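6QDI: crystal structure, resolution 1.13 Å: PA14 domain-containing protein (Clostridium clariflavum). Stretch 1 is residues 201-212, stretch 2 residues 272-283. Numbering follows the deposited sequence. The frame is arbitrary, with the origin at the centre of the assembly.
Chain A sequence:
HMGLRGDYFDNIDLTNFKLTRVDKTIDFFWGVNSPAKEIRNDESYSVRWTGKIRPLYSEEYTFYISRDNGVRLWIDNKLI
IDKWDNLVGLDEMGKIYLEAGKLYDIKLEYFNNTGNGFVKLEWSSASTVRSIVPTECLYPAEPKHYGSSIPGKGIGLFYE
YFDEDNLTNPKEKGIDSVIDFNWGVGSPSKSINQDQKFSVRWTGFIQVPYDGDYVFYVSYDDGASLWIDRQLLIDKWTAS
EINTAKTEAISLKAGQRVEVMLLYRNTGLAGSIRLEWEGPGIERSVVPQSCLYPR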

# COMPACT_ATOMS: atom_id res chain seq x y z
N ARG A 201 -8.65 -4.56 16.93
CA ARG A 201 -8.55 -3.53 17.96
C ARG A 201 -7.11 -3.06 18.03
O ARG A 201 -6.19 -3.84 18.25
CB ARG A 201 -8.98 -4.07 19.32
CG ARG A 201 -8.74 -3.11 20.49
CD ARG A 201 -9.52 -3.50 21.73
NE ARG A 201 -9.18 -4.85 22.18
CZ ARG A 201 -10.04 -5.73 22.65
NH1 ARG A 201 -11.34 -5.48 22.71
NH2 ARG A 201 -9.61 -6.93 23.01
N TRP A 202 -6.91 -1.74 17.87
CA TRP A 202 -5.63 -1.11 18.10
C TRP A 202 -5.72 -0.29 19.39
O TRP A 202 -6.69 0.44 19.60
CB TRP A 202 -5.22 -0.19 16.93
CG TRP A 202 -4.80 -0.91 15.70
CD1 TRP A 202 -3.61 -1.52 15.50
CD2 TRP A 202 -5.57 -1.07 14.49
NE1 TRP A 202 -3.57 -2.06 14.25
CE2 TRP A 202 -4.75 -1.79 13.60
CE3 TRP A 202 -6.83 -0.67 14.07
CZ2 TRP A 202 -5.17 -2.12 12.31
CZ3 TRP A 202 -7.25 -1.01 12.81
CH2 TRP A 202 -6.43 -1.71 11.94
N THR A 203 -4.69 -0.40 20.22
CA THR A 203 -4.63 0.34 21.45
C THR A 203 -3.23 0.90 21.70
O THR A 203 -2.22 0.35 21.29
CB THR A 203 -5.04 -0.56 22.65
OG1 THR A 203 -4.21 -1.72 22.71
CG2 THR A 203 -6.50 -0.93 22.64
N GLY A 204 -3.21 1.98 22.46
CA GLY A 204 -1.97 2.58 22.93
C GLY A 204 -2.17 4.04 23.15
O GLY A 204 -3.22 4.47 23.68
N PHE A 205 -1.15 4.81 22.77
CA PHE A 205 -1.12 6.27 23.04
C PHE A 205 -0.56 6.97 21.84
O PHE A 205 0.36 6.48 21.20
CB PHE A 205 -0.28 6.59 24.29
CG PHE A 205 -0.91 6.08 25.56
CD1 PHE A 205 -0.76 4.75 25.93
CD2 PHE A 205 -1.70 6.88 26.34
CE1 PHE A 205 -1.38 4.24 27.06
CE2 PHE A 205 -2.30 6.38 27.48
CZ PHE A 205 -2.16 5.06 27.81
N ILE A 206 -1.11 8.16 21.57
CA ILE A 206 -0.53 9.09 20.62
C ILE A 206 0.15 10.18 21.44
O ILE A 206 -0.49 10.80 22.29
CB ILE A 206 -1.63 9.70 19.73
CG1 ILE A 206 -2.43 8.61 19.01
CG2 ILE A 206 -1.03 10.70 18.73
CD1 ILE A 206 -3.70 9.05 18.34
N GLN A 207 1.44 10.39 21.21
CA GLN A 207 2.14 11.44 21.92
C GLN A 207 2.29 12.63 21.00
O GLN A 207 2.85 12.51 19.90
CB GLN A 207 3.47 10.95 22.51
CG GLN A 207 4.01 11.98 23.53
CD GLN A 207 4.96 11.37 24.55
OE1 GLN A 207 5.58 10.33 24.28
NE2 GLN A 207 5.05 11.96 25.73
N VAL A 208 1.80 13.76 21.45
CA VAL A 208 1.58 14.93 20.61
C VAL A 208 2.89 15.65 20.34
O VAL A 208 3.64 15.94 21.25
CB VAL A 208 0.57 15.86 21.29
CG1 VAL A 208 0.43 17.20 20.58
CG2 VAL A 208 -0.76 15.14 21.44
N PRO A 209 3.19 15.98 19.06
CA PRO A 209 4.50 16.57 18.78
C PRO A 209 4.60 18.07 19.02
O PRO A 209 5.70 18.54 19.33
CB PRO A 209 4.70 16.26 17.29
CG PRO A 209 3.29 16.13 16.74
CD PRO A 209 2.52 15.49 17.85
N TYR A 210 3.51 18.79 18.86
CA TYR A 210 3.49 20.27 18.82
C TYR A 210 2.30 20.81 19.55
O TYR A 210 1.21 20.24 19.47
CB TYR A 210 3.43 20.78 17.35
CG TYR A 210 4.43 20.15 16.41
CD1 TYR A 210 5.80 20.29 16.61
CD2 TYR A 210 4.01 19.43 15.31
CE1 TYR A 210 6.73 19.67 15.77
CE2 TYR A 210 4.93 18.84 14.46
CZ TYR A 210 6.29 18.95 14.70
OH TYR A 210 7.16 18.32 13.85
N ASP A 211 2.46 21.94 20.25
CA ASP A 211 1.32 22.58 20.84
C ASP A 211 0.37 23.13 19.73
O ASP A 211 0.82 23.83 18.83
CB ASP A 211 1.73 23.82 21.67
CG ASP A 211 2.40 23.58 22.95
OD1 ASP A 211 2.60 22.44 23.39
OD2 ASP A 211 2.74 24.61 23.57
N GLY A 212 -0.91 22.84 19.86
CA GLY A 212 -1.94 23.45 19.00
C GLY A 212 -3.13 22.53 18.86
O GLY A 212 -3.31 21.61 19.64
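Stretch 2, residues 272-283: SIRLEWEGPGIE

Stretch 2 runs as a β-strand from Ser272 to Gly279, makes a type II turn from Gly279 to Ile282 and re-enters a strand at Ile282. The turn is closed by Ile282 N to Gly279 O (2.9 Å) and Gly279 N to Ile282 O (3.0 Å). Its first strand follows strand 201-207 in nearly the same direction, with a crossing angle of -22° and a closest axial approach of 11.6 Å. That spacing leaves a layer of side chains between the backbones, and no hydrogen bond crosses it.

Alternate residues fill this layer. At one end Ile273 CG2 meets the indole of Trp202 at CH2 (3.7 Å). Leu275 is more loosely placed, its CD2 4.4 Å from Ile206 CD1. The indole of Trp277 then reaches into the hollow between Ile206 and Pro209, with CZ3 3.6 Å from Ile206 CG2 and CH2 3.5 Å from Pro209 CD.

Beyond the strands the backbones draw together, to 5.8 Å between the CA atoms of Gly212 and Pro280. Pro280 CG lies 3.8 Å from Gly212 CA and 3.5 Å from Asp211 O; a β-carbon on Gly212 would clash with it. Pro280 CG also packs against Tyr210 CB (4.0 Å). Ile282 CD1 touches the edge of the Tyr210 ring at CD2 (3.9 Å) and approaches Pro209 CG (4.1 Å).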

# COMPACT_ATOMS: atom_id res chain seq x y z
N SER A 272 -10.54 -1.65 4.52
CA SER A 272 -9.50 -0.63 4.59
C SER A 272 -9.76 0.24 5.81
O SER A 272 -10.91 0.36 6.26
CB SER A 272 -9.47 0.22 3.29
OG SER A 272 -10.73 0.84 3.06
N ILE A 273 -8.69 0.81 6.34
CA ILE A 273 -8.80 1.70 7.49
C ILE A 273 -7.53 2.54 7.55
O ILE A 273 -6.42 2.00 7.48
CB ILE A 273 -9.06 0.92 8.81
CG1 ILE A 273 -9.05 1.80 10.01
CG2 ILE A 273 -8.06 -0.17 9.06
CD1 ILE A 273 -10.30 2.48 10.33
N ARG A 274 -7.69 3.84 7.74
CA ARG A 274 -6.58 4.75 7.94
C ARG A 274 -6.91 5.68 9.11
O ARG A 274 -8.03 6.19 9.23
CB ARG A 274 -6.34 5.58 6.71
CG ARG A 274 -6.28 4.81 5.42
NE ARG A 274 -6.30 3.42 3.52
CZ ARG A 274 -5.52 3.48 2.46
NH1 ARG A 274 -4.18 3.47 2.56
NH2 ARG A 274 -6.04 3.39 1.22
N LEU A 275 -5.89 5.90 9.94
CA LEU A 275 -5.93 6.91 11.01
C LEU A 275 -5.02 8.06 10.60
O LEU A 275 -3.80 7.90 10.50
CB LEU A 275 -5.51 6.32 12.36
CG LEU A 275 -5.50 7.31 13.51
CD1 LEU A 275 -6.88 7.83 13.85
CD2 LEU A 275 -4.85 6.71 14.75
N GLU A 276 -5.64 9.23 10.39
CA GLU A 276 -4.93 10.43 9.98
C GLU A 276 -5.17 11.55 10.98
O GLU A 276 -6.10 11.49 11.81
CB GLU A 276 -5.43 10.88 8.61
CG GLU A 276 -5.12 9.92 7.45
CD GLU A 276 -5.69 10.45 6.15
OE1 GLU A 276 -6.91 10.64 6.09
OE2 GLU A 276 -4.91 10.81 5.24
N TRP A 277 -4.35 12.59 10.86
CA TRP A 277 -4.56 13.81 11.61
C TRP A 277 -4.19 15.00 10.80
O TRP A 277 -3.47 14.93 9.83
CB TRP A 277 -3.83 13.83 12.95
CG TRP A 277 -2.35 13.70 12.95
CD1 TRP A 277 -1.49 13.60 11.91
CD2 TRP A 277 -1.53 13.63 14.14
NE1 TRP A 277 -0.21 13.46 12.37
CE2 TRP A 277 -0.22 13.49 13.73
CE3 TRP A 277 -1.82 13.65 15.51
CZ2 TRP A 277 0.83 13.33 14.65
CZ3 TRP A 277 -0.78 13.51 16.42
CH2 TRP A 277 0.50 13.35 15.98
N GLU A 278 -4.68 16.14 11.27
CA GLU A 278 -4.20 17.47 10.86
C GLU A 278 -3.91 18.21 12.13
O GLU A 278 -4.59 18.05 13.13
CB GLU A 278 -5.19 18.15 9.95
CG GLU A 278 -5.98 19.30 10.41
CD GLU A 278 -6.86 19.76 9.29
OE1 GLU A 278 -6.57 20.75 8.62
OE2 GLU A 278 -7.82 19.05 9.05
N GLY A 279 -2.89 19.06 12.09
CA GLY A 279 -2.47 19.79 13.28
C GLY A 279 -1.54 20.90 12.91
O GLY A 279 -1.34 21.21 11.72
N PRO A 280 -0.91 21.52 13.91
CA PRO A 280 -0.02 22.64 13.64
C PRO A 280 1.20 22.21 12.82
O PRO A 280 1.99 21.37 13.26
CB PRO A 280 0.40 23.11 15.04
CG PRO A 280 -0.04 22.07 15.97
CD PRO A 280 -1.03 21.21 15.35
N GLY A 281 1.33 22.73 11.60
CA GLY A 281 2.38 22.31 10.70
C GLY A 281 2.20 20.92 10.11
O GLY A 281 3.17 20.40 9.57
N ILE A 282 1.01 20.35 10.23
CA ILE A 282 0.76 18.98 9.83
C ILE A 282 -0.48 19.03 8.94
O ILE A 282 -1.62 19.18 9.41
CB ILE A 282 0.52 18.05 11.04
CG1 ILE A 282 1.70 18.05 12.00
CG2 ILE A 282 0.19 16.63 10.56
CD1 ILE A 282 1.37 17.42 13.32
N GLU A 283 -0.26 18.85 7.64
CA GLU A 283 -1.36 18.68 6.69
C GLU A 283 -1.99 17.29 6.93
O GLU A 283 -1.34 16.40 7.44
CB GLU A 283 -0.82 18.75 5.24
CG GLU A 283 0.10 19.90 4.87
CD GLU A 283 -0.61 21.21 4.89
OE1 GLU A 283 -1.80 21.25 4.54
OE2 GLU A 283 0.05 22.20 5.24